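Local coordinates for protein CDP-glucose 4,6-dehydratase (Salmonella enterica subsp. enterica serovar Typhi, PDB 1WVG) that catalyses the NAD-dependent conversion of CDP-D-glucose to CDP-4-dehydro-6-deoxy-D-glucose and water, an early step in making a dideoxy sugar of the lipopolysaccharide O antigen, at residues S23-W28 with I83-A88; G199-W202 with I208-I211; S308-N311 with G315-P318. One frame throughout, in Å; residues are numbered along the deposited sequence.

Contact 1: S23-W28 with I83-A88; sequences SWLSLW and IVFHMA. With APR (adenosine-5-diphosphoribose), chain C.
In the dinucleotide-binding half of the Rossmann fold, Leu25 of helix 20-31 packs onto Phe85 of strand 83-86. The helix follows strand 11-15, the parallel neighbour of strand 83-86, and carries Gly22 of the glycine-rich turn at its start. The CA atoms of Leu25 and Phe85 are 9.4 Å apart, so their side chains must span the layer between helix and sheet. Leu25 does this with its CG anti to the backbone N (chi1 -177°), which carries CD2 down over one face of the Phe85 ring. Two measures support a CH-pi contact: CD2 is 4.0 Å from the centroid of the Phe85 ring, and its approach lies 20° off the ring normal. The methyl is displaced toward the root of the ring, the nearest atom being Phe85 CG at 3.8 Å from Leu25 CD2. Met87 reaches toward the same leucine from just past the strand end, but its CE is modelled too near Leu25 CD2, so that approach is doubtful in detail. Val14 of strand 11-15 touches both Phe85 and Met87. While its side chain turns to the helix, Met87 uses its carbonyl for the nucleotide: O3D of the terminal ribose donates a weak hydrogen bond to Met87 O at 3.2 Å. Beyond it Ala88 CB lies 3.4 Å from N3 of the adenine, and Ala88 CA 3.3 Å from O4' of the adenosine ribose. Met87 O thus adds one weak polar contact, while Phe20 and Lys21 of helix 20-31 also bind the nucleotide through their backbone N. Between helix and strand the chemistry is wholly apolar, consistent with the two being held here by shape and dispersion.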
loop_
_atom_site.group_PDB
_atom_site.type_symbol
_atom_site.label_atom_id
_atom_site.label_comp_id
_atom_site.label_asym_id
_atom_site.label_seq_id
_atom_site.Cartn_x
_atom_site.Cartn_y
_atom_site.Cartn_z
ATOM N N SER A 23 16.541 15.536 30.660
ATOM C CA SER A 23 16.520 16.401 31.820
ATOM C C SER A 23 15.123 16.725 32.233
ATOM O O SER A 23 14.773 16.718 33.411
ATOM C CB SER A 23 17.238 17.697 31.522
ATOM O OG SER A 23 18.608 17.415 31.470
ATOM N N TRP A 24 14.307 17.031 31.245
ATOM C CA TRP A 24 12.927 17.364 31.569
ATOM C C TRP A 24 12.212 16.134 32.115
ATOM O O TRP A 24 11.423 16.189 33.078
ATOM C CB TRP A 24 12.200 17.931 30.349
ATOM C CG TRP A 24 12.415 19.391 30.054
ATOM C CD1 TRP A 24 13.186 19.900 29.062
ATOM C CD2 TRP A 24 11.799 20.510 30.692
ATOM N NE1 TRP A 24 13.113 21.282 29.038
ATOM C CE2 TRP A 24 12.247 21.687 30.021
ATOM C CE3 TRP A 24 10.954 20.642 31.782
ATOM C CZ2 TRP A 24 11.834 22.981 30.407
ATOM C CZ3 TRP A 24 10.535 21.916 32.152
ATOM C CH2 TRP A 24 10.953 23.075 31.478
ATOM N N LEU A 25 12.531 15.014 31.491
ATOM C CA LEU A 25 11.912 13.787 31.961
ATOM C C LEU A 25 12.376 13.438 33.365
ATOM O O LEU A 25 11.584 13.140 34.272
ATOM C CB LEU A 25 12.190 12.583 31.014
ATOM C CG LEU A 25 11.467 11.310 31.467
ATOM C CD1 LEU A 25 9.961 11.536 31.538
ATOM C CD2 LEU A 25 11.795 10.146 30.541
ATOM N N SER A 26 13.687 13.444 33.538
ATOM C CA SER A 26 14.189 13.092 34.870
ATOM C C SER A 26 13.630 13.989 35.978
ATOM O O SER A 26 13.228 13.574 37.077
ATOM C CB SER A 26 15.704 13.080 34.862
ATOM O OG SER A 26 16.152 12.237 33.823
ATOM N N LEU A 27 13.600 15.264 35.662
ATOM C CA LEU A 27 13.055 16.205 36.576
ATOM C C LEU A 27 11.605 15.857 36.914
ATOM O O LEU A 27 11.208 15.732 38.084
ATOM C CB LEU A 27 13.101 17.550 35.902
ATOM C CG LEU A 27 12.674 18.622 36.869
ATOM C CD1 LEU A 27 13.549 18.518 38.109
ATOM C CD2 LEU A 27 12.928 19.978 36.212
ATOM N N TRP A 28 10.804 15.681 35.863
ATOM C CA TRP A 28 9.397 15.342 36.039
ATOM C C TRP A 28 9.236 14.159 36.967
ATOM O O TRP A 28 8.496 14.166 37.965
ATOM C CB TRP A 28 8.762 14.942 34.680
ATOM C CG TRP A 28 7.252 15.093 34.693
ATOM C CD1 TRP A 28 6.452 15.063 35.801
ATOM C CD2 TRP A 28 6.380 15.366 33.563
ATOM N NE1 TRP A 28 5.143 15.291 35.443
ATOM C CE2 TRP A 28 5.070 15.471 34.065
ATOM C CE3 TRP A 28 6.582 15.532 32.176
ATOM C CZ2 TRP A 28 3.979 15.749 33.207
ATOM C CZ3 TRP A 28 5.515 15.822 31.330
ATOM C CH2 TRP A 28 4.222 15.924 31.853
ATOM N N ILE A 83 11.354 0.020 35.423
ATOM C CA ILE A 83 10.987 0.842 34.281
ATOM C C ILE A 83 12.205 1.414 33.589
ATOM O O ILE A 83 13.200 1.702 34.237
ATOM C CB ILE A 83 10.075 1.962 34.728
ATOM C CG1 ILE A 83 8.787 1.367 35.303
ATOM C CG2 ILE A 83 9.801 2.897 33.551
ATOM C CD1 ILE A 83 7.754 2.443 35.702
ATOM N N VAL A 84 12.131 1.547 32.263
ATOM C CA VAL A 84 13.248 2.002 31.483
ATOM C C VAL A 84 12.838 2.883 30.367
ATOM O O VAL A 84 11.953 2.500 29.621
ATOM C CB VAL A 84 13.946 0.829 30.799
ATOM C CG1 VAL A 84 14.913 1.365 29.760
ATOM C CG2 VAL A 84 14.725 -0.010 31.795
ATOM N N PHE A 85 13.532 4.001 30.238
ATOM C CA PHE A 85 13.292 4.914 29.145
ATOM C C PHE A 85 14.581 4.984 28.357
ATOM O O PHE A 85 15.587 5.431 28.881
ATOM C CB PHE A 85 12.925 6.323 29.617
ATOM C CG PHE A 85 11.549 6.378 30.251
ATOM C CD1 PHE A 85 11.390 6.267 31.633
ATOM C CD2 PHE A 85 10.407 6.556 29.465
ATOM C CE1 PHE A 85 10.117 6.334 32.199
ATOM C CE2 PHE A 85 9.125 6.602 30.016
ATOM C CZ PHE A 85 8.985 6.504 31.401
ATOM N N HIS A 86 14.587 4.515 27.125
ATOM C CA HIS A 86 15.800 4.567 26.342
ATOM C C HIS A 86 15.810 5.787 25.436
ATOM O O HIS A 86 15.155 5.751 24.410
ATOM C CB HIS A 86 15.874 3.317 25.443
ATOM C CG HIS A 86 17.051 3.307 24.514
ATOM N ND1 HIS A 86 18.345 3.581 24.967
ATOM C CD2 HIS A 86 17.117 3.065 23.168
ATOM C CE1 HIS A 86 19.159 3.476 23.913
ATOM N NE2 HIS A 86 18.448 3.178 22.817
ATOM N N MET A 87 16.543 6.862 25.813
ATOM C CA MET A 87 16.626 8.115 25.053
ATOM C C MET A 87 18.016 8.552 24.606
ATOM O O MET A 87 18.149 9.620 24.016
ATOM C CB MET A 87 16.068 9.293 25.845
ATOM C CG MET A 87 14.606 9.098 26.190
ATOM S SD MET A 87 13.806 10.616 26.798
ATOM C CE MET A 87 14.026 10.367 28.574
ATOM N N ALA A 88 19.050 7.772 24.894
ATOM C CA ALA A 88 20.372 8.202 24.490
ATOM C C ALA A 88 20.507 8.104 22.987
ATOM O O ALA A 88 20.154 7.071 22.424
ATOM C CB ALA A 88 21.438 7.340 25.152
HETATM N N1 APR C . 26.109 6.930 25.067
HETATM C C2 APR C . 25.282 7.422 26.020
HETATM N N3 APR C . 24.530 8.479 25.976
HETATM C C4 APR C . 24.611 9.102 24.782
HETATM C C5 APR C . 25.365 8.737 23.711
HETATM C C6 APR C . 26.183 7.578 23.872
HETATM N N6 APR C . 26.976 7.014 22.945
HETATM N N7 APR C . 25.167 9.613 22.652
HETATM C C8 APR C . 24.305 10.504 23.117
HETATM N N9 APR C . 23.938 10.238 24.399
HETATM C "C1'" APR C . 23.036 10.973 25.269
HETATM C "C2'" APR C . 23.552 12.359 25.539
HETATM O "O2'" APR C . 24.627 12.308 26.489
HETATM C "C3'" APR C . 22.274 12.984 26.102
HETATM O "O3'" APR C . 21.936 12.656 27.458
HETATM O "O4'" APR C . 21.842 11.198 24.590
HETATM C "C4'" APR C . 21.239 12.385 25.111
HETATM C "C5'" APR C . 20.963 13.228 23.901
HETATM O "O5'" APR C . 20.250 14.406 24.352
HETATM P PA APR C . 20.091 15.726 23.410
HETATM O O1A APR C . 21.247 15.898 22.435
HETATM O O2A APR C . 19.616 16.892 24.307
HETATM O O3A APR C . 18.871 15.300 22.510
HETATM P PB APR C . 17.300 15.259 22.933
HETATM O O1B APR C . 16.637 16.389 22.184
HETATM O O2B APR C . 17.113 15.139 24.435
HETATM O O5D APR C . 16.920 13.818 22.371
HETATM C C5D APR C . 16.514 12.814 23.314
HETATM O O4D APR C . 14.714 11.896 21.875
HETATM O O1D APR C . 14.192 12.940 19.847
HETATM C C1D APR C . 14.859 11.814 20.486
HETATM O O2D APR C . 16.768 11.195 19.079
HETATM C C2D APR C . 16.345 11.931 20.243
HETATM O O3D APR C . 16.821 9.778 21.147
HETATM C C3D APR C . 16.924 11.173 21.423
HETATM C C4D APR C . 15.999 11.629 22.528
#

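Contact 2: G199-W202 with I208-I211; sequences GGDW and IPDI. With CXY (cytidine-5'-diphospho-beta-D-xylose), chain D.
Pro209 meets Asp201 across a short loop, in the opening turn of helix 207-216, and the residue before it faces another way. Ile208 points its side chain off toward Ile275 and Met279 of helix 272-283 and toward Leu326 and Ile329 of helix 322-337. Pro209 then presents its ring to the loop. Its CB and CG both lie 3.1 Å from Asp201 O, so that oxygen sits against the CB-CG bond of the ring, a close approach for carbon and oxygen. Lacking an N-H, proline suits this early helical position, where a backbone amide has no carbonyl of a preceding turn to bind. The same CG lies 3.7 Å from Asp201 OD1, the carboxylate being brought alongside because Asp201 holds its CG anti to the backbone N (chi1 -171°). The carboxylate serves other partners too: OD2 accepts from Ala203 N, closing an Asx turn, and OD1 forms a salt bridge with Arg206. Since Arg206 also hydrogen-bonds the bound adenosine diphosphoribose, Asp201 is a second-shell residue likely to help orient it. Trp202, whose CA lies 5.6 Å from that of Pro209, points away from the helix at CB, and its indole meets Trp336 edge-to-face. This loop follows strand 187-197 of the Rossmann sheet and runs from the adenosine diphosphoribose site toward the CDP-xylose site, into helix 207-216. Next after Pro209, Asp210 reaches the substrate analogue: N4 of the cytosine donates to OD2 of Asp210 at 2.8 Å with an N-H...O angle of 165°, a nearly straight bond. An exocyclic amine is what separates cytosine from uracil at this position, so the carboxylate is consistent with a preference for CDP sugars. Ile211 ends the segment on the buried side of the helix, against Met279.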
loop_
_atom_site.group_PDB
_atom_site.type_symbol
_atom_site.label_atom_id
_atom_site.label_comp_id
_atom_site.label_asym_id
_atom_site.label_seq_id
_atom_site.Cartn_x
_atom_site.Cartn_y
_atom_site.Cartn_z
ATOM N N GLY A 199 11.775 25.515 26.874
ATOM C CA GLY A 199 12.901 26.242 27.444
ATOM C C GLY A 199 13.987 25.214 27.795
ATOM O O GLY A 199 13.669 24.076 28.164
ATOM N N GLY A 200 15.270 25.569 27.667
ATOM C CA GLY A 200 16.318 24.622 28.056
ATOM C C GLY A 200 17.004 23.766 26.996
ATOM O O GLY A 200 17.697 22.805 27.385
ATOM N N ASP A 201 16.846 24.084 25.692
ATOM C CA ASP A 201 17.483 23.305 24.622
ATOM C C ASP A 201 18.555 24.077 23.899
ATOM O O ASP A 201 18.275 25.118 23.257
ATOM C CB ASP A 201 16.508 22.754 23.565
ATOM C CG ASP A 201 17.121 21.779 22.570
ATOM O OD1 ASP A 201 16.574 21.518 21.500
ATOM O OD2 ASP A 201 18.256 21.207 22.949
ATOM N N TRP A 202 19.772 23.525 23.986
ATOM C CA TRP A 202 20.906 24.182 23.360
ATOM C C TRP A 202 21.420 23.466 22.154
ATOM O O TRP A 202 22.399 23.948 21.587
ATOM C CB TRP A 202 22.053 24.629 24.326
ATOM C CG TRP A 202 21.641 25.851 25.095
ATOM C CD1 TRP A 202 21.822 27.152 24.715
ATOM C CD2 TRP A 202 20.908 25.897 26.338
ATOM N NE1 TRP A 202 21.272 28.010 25.649
ATOM C CE2 TRP A 202 20.705 27.271 26.658
ATOM C CE3 TRP A 202 20.439 24.918 27.227
ATOM C CZ2 TRP A 202 20.041 27.667 27.826
ATOM C CZ3 TRP A 202 19.804 25.324 28.391
ATOM C CH2 TRP A 202 19.586 26.677 28.686
ATOM N N ILE A 208 14.514 26.675 17.229
ATOM C CA ILE A 208 14.252 27.522 18.378
ATOM C C ILE A 208 15.511 27.892 19.133
ATOM O O ILE A 208 15.680 29.048 19.515
ATOM C CB ILE A 208 13.266 26.839 19.285
ATOM C CG1 ILE A 208 11.930 26.782 18.544
ATOM C CG2 ILE A 208 13.180 27.640 20.566
ATOM C CD1 ILE A 208 11.216 28.145 18.537
ATOM N N PRO A 209 16.401 26.922 19.355
ATOM C CA PRO A 209 17.613 27.289 20.043
ATOM C C PRO A 209 18.331 28.337 19.219
ATOM O O PRO A 209 18.769 29.350 19.776
ATOM C CB PRO A 209 18.461 26.022 20.269
ATOM C CG PRO A 209 17.452 24.896 20.227
ATOM C CD PRO A 209 16.271 25.435 19.426
ATOM N N ASP A 210 18.394 28.079 17.903
ATOM C CA ASP A 210 19.028 28.975 16.933
ATOM C C ASP A 210 18.447 30.360 17.067
ATOM O O ASP A 210 19.146 31.365 17.084
ATOM C CB ASP A 210 18.843 28.531 15.448
ATOM C CG ASP A 210 19.890 27.581 14.891
ATOM O OD1 ASP A 210 20.737 27.023 15.563
ATOM O OD2 ASP A 210 19.811 27.404 13.595
ATOM N N ILE A 211 17.137 30.378 17.151
ATOM C CA ILE A 211 16.429 31.617 17.240
ATOM C C ILE A 211 16.714 32.346 18.512
ATOM O O ILE A 211 16.954 33.550 18.517
ATOM C CB ILE A 211 14.951 31.380 17.155
ATOM C CG1 ILE A 211 14.532 31.109 15.709
ATOM C CG2 ILE A 211 14.312 32.635 17.675
ATOM C CD1 ILE A 211 13.111 30.514 15.614
HETATM O O1B CXY D . 13.473 18.406 12.367
HETATM P PB CXY D . 14.875 18.405 12.941
HETATM O O2B CXY D . 15.964 18.284 11.907
HETATM O "O1'" CXY D . 15.013 17.190 14.041
HETATM O O3A CXY D . 14.785 19.760 13.678
HETATM P PA CXY D . 15.512 21.211 13.400
HETATM O O1A CXY D . 15.062 22.080 14.520
HETATM O O2A CXY D . 16.978 21.058 13.296
HETATM O O5D CXY D . 14.909 21.599 11.978
HETATM C C5D CXY D . 13.552 22.061 11.927
HETATM C C4D CXY D . 13.321 22.719 10.588
HETATM O O4D CXY D . 13.740 24.102 10.700
HETATM C C3D CXY D . 14.023 22.121 9.370
HETATM O O3D CXY D . 13.274 22.193 8.103
HETATM C C2D CXY D . 15.268 23.026 9.366
HETATM O O2D CXY D . 15.841 23.010 8.056
HETATM C C1D CXY D . 14.633 24.366 9.660
HETATM N N1 CXY D . 15.583 25.381 10.124
HETATM C C6 CXY D . 16.301 25.183 11.293
HETATM C C5 CXY D . 17.145 26.068 11.762
HETATM C C4 CXY D . 17.393 27.289 11.077
HETATM N N3 CXY D . 16.629 27.444 9.908
HETATM C C2 CXY D . 15.726 26.536 9.380
HETATM N N4 CXY D . 18.186 28.159 11.419
HETATM O O2 CXY D . 15.105 26.730 8.329
HETATM C "C1'" CXY D . 14.579 17.552 15.340
HETATM C "C2'" CXY D . 15.541 16.898 16.300
HETATM C "C3'" CXY D . 15.429 15.402 16.072
HETATM C "C4'" CXY D . 13.997 14.933 16.328
HETATM C "C5'" CXY D . 13.035 15.714 15.443
HETATM O "O2'" CXY D . 16.905 17.297 16.048
HETATM O "O3'" CXY D . 16.270 14.712 17.015
HETATM O "O4'" CXY D . 13.890 13.532 16.088
HETATM O "O5'" CXY D . 13.211 17.123 15.622
#

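Contact 3: S308-N311 with G315-P318; sequences SKAN and GWHP
Asn311 and His317 lie with their flat groups almost parallel, amide and imidazole planes 9° apart, although the side chains themselves cross obliquely. The ring lies alongside both the stem and the backbone carbonyl, His317 CE1 3.9 Å from Asn311 CB and NE2 3.7 Å from Asn311 O. What fixes the amide is its ND2, which donates to Trp316 O at 2.6 Å. The acceptor lies in the amide plane, and the donor approaches nearly end-on to the carbonyl (C=O...N angle 165°). With its CG anti to the carbonyl carbon (chi1 -60°), Asn311 brings that ND2 back to the outgoing chain. A second bond runs from Trp316 N to Ala310 O, 3.0 Å and nearly straight, with the donor well above the carbonyl plane. These two bonds hold the chain at a glycine-terminated helix C-terminus: Gly315, first residue past helix 308-314, has positive phi. At the other end Ser308 OG hydrogen-bonds Lys304 of the second subunit. The Trp316 indole extends past the helix, its CE3 4.1 Å from Ala310 CB. Beyond, Trp316 NE1 hydrogen-bonds Ser240 of helix 236-251 and the ring meets Phe262 of strand 259-262 edge-to-face.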
loop_
_atom_site.group_PDB
_atom_site.type_symbol
_atom_site.label_atom_id
_atom_site.label_comp_id
_atom_site.label_asym_id
_atom_site.label_seq_id
_atom_site.Cartn_x
_atom_site.Cartn_y
_atom_site.Cartn_z
ATOM N N SER A 308 -4.211 9.684 15.959
ATOM C CA SER A 308 -5.490 9.088 16.346
ATOM C C SER A 308 -5.318 7.850 17.230
ATOM O O SER A 308 -6.113 7.627 18.112
ATOM C CB SER A 308 -6.318 8.688 15.122
ATOM O OG SER A 308 -6.600 9.852 14.413
ATOM N N LYS A 309 -4.284 7.027 17.017
ATOM C CA LYS A 309 -4.103 5.832 17.835
ATOM C C LYS A 309 -3.900 6.123 19.322
ATOM O O LYS A 309 -4.506 5.510 20.217
ATOM C CB LYS A 309 -3.034 4.918 17.243
ATOM C CG LYS A 309 -2.784 3.583 17.934
ATOM C CD LYS A 309 -1.485 2.955 17.395
ATOM C CE LYS A 309 -1.122 1.616 18.007
ATOM N NZ LYS A 309 -0.048 0.901 17.282
ATOM N N ALA A 310 -3.027 7.069 19.619
ATOM C CA ALA A 310 -2.833 7.430 21.028
ATOM C C ALA A 310 -4.097 8.128 21.524
ATOM O O ALA A 310 -4.526 7.932 22.674
ATOM C CB ALA A 310 -1.678 8.404 21.208
ATOM N N ASN A 311 -4.720 8.976 20.676
ATOM C CA ASN A 311 -5.897 9.655 21.149
ATOM C C ASN A 311 -6.958 8.665 21.579
ATOM O O ASN A 311 -7.484 8.738 22.698
ATOM C CB ASN A 311 -6.501 10.586 20.109
ATOM C CG ASN A 311 -5.553 11.669 19.655
ATOM O OD1 ASN A 311 -5.669 12.149 18.510
ATOM N ND2 ASN A 311 -4.631 12.081 20.536
ATOM N N GLY A 315 -5.976 7.252 25.057
ATOM C CA GLY A 315 -6.842 8.365 25.402
ATOM C C GLY A 315 -5.950 9.568 25.719
ATOM O O GLY A 315 -6.236 10.358 26.599
ATOM N N TRP A 316 -4.826 9.710 25.011
ATOM C CA TRP A 316 -3.910 10.811 25.279
ATOM C C TRP A 316 -4.118 11.980 24.327
ATOM O O TRP A 316 -4.260 11.793 23.129
ATOM C CB TRP A 316 -2.437 10.292 25.202
ATOM C CG TRP A 316 -1.373 11.363 25.203
ATOM C CD1 TRP A 316 -0.639 11.806 26.276
ATOM C CD2 TRP A 316 -0.945 12.154 24.078
ATOM N NE1 TRP A 316 0.217 12.805 25.898
ATOM C CE2 TRP A 316 0.059 13.030 24.554
ATOM C CE3 TRP A 316 -1.298 12.164 22.726
ATOM C CZ2 TRP A 316 0.696 13.922 23.711
ATOM C CZ3 TRP A 316 -0.659 13.042 21.899
ATOM C CH2 TRP A 316 0.310 13.907 22.392
ATOM N N HIS A 317 -4.128 13.191 24.861
ATOM C CA HIS A 317 -4.313 14.378 24.052
ATOM C C HIS A 317 -3.319 15.445 24.503
ATOM O O HIS A 317 -2.862 15.407 25.657
ATOM C CB HIS A 317 -5.767 14.877 24.145
ATOM C CG HIS A 317 -6.776 13.747 24.028
ATOM N ND1 HIS A 317 -7.419 13.452 22.827
ATOM C CD2 HIS A 317 -7.224 12.844 24.958
ATOM C CE1 HIS A 317 -8.220 12.412 23.051
ATOM N NE2 HIS A 317 -8.126 12.013 24.326
ATOM N N PRO A 318 -2.943 16.357 23.583
ATOM C CA PRO A 318 -1.997 17.409 23.914
ATOM C C PRO A 318 -2.670 18.519 24.695
ATOM O O PRO A 318 -3.860 18.815 24.551
ATOM C CB PRO A 318 -1.471 17.974 22.605
ATOM C CG PRO A 318 -2.248 17.302 21.483
ATOM C CD PRO A 318 -3.010 16.155 22.106
#

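In the fold
Along the chain the three contacts follow in series, each closing before the next opens. Contacts 1 and 2 have centres about 19 Å apart and touch directly, Trp24 NE1 lying 3.0 Å from Gly199 O in a probable hydrogen bond. Contact 1 touches adenosine diphosphoribose; contact 2 bonds the cytosine, and its Asp201 side chain is about 5 Å from adenosine diphosphoribose. Strand 83-86 and strand 187-197, which the loop of contact 2 follows, tie cofactor and sugar-nucleotide sites to one parallel sheet. Contact 3, centred about 21 Å from contact 1 and 27 Å from contact 2, lies apart near the second subunit. Helix 236-251 bridges further, packing against Trp24 and Trp28 and bonding Trp316.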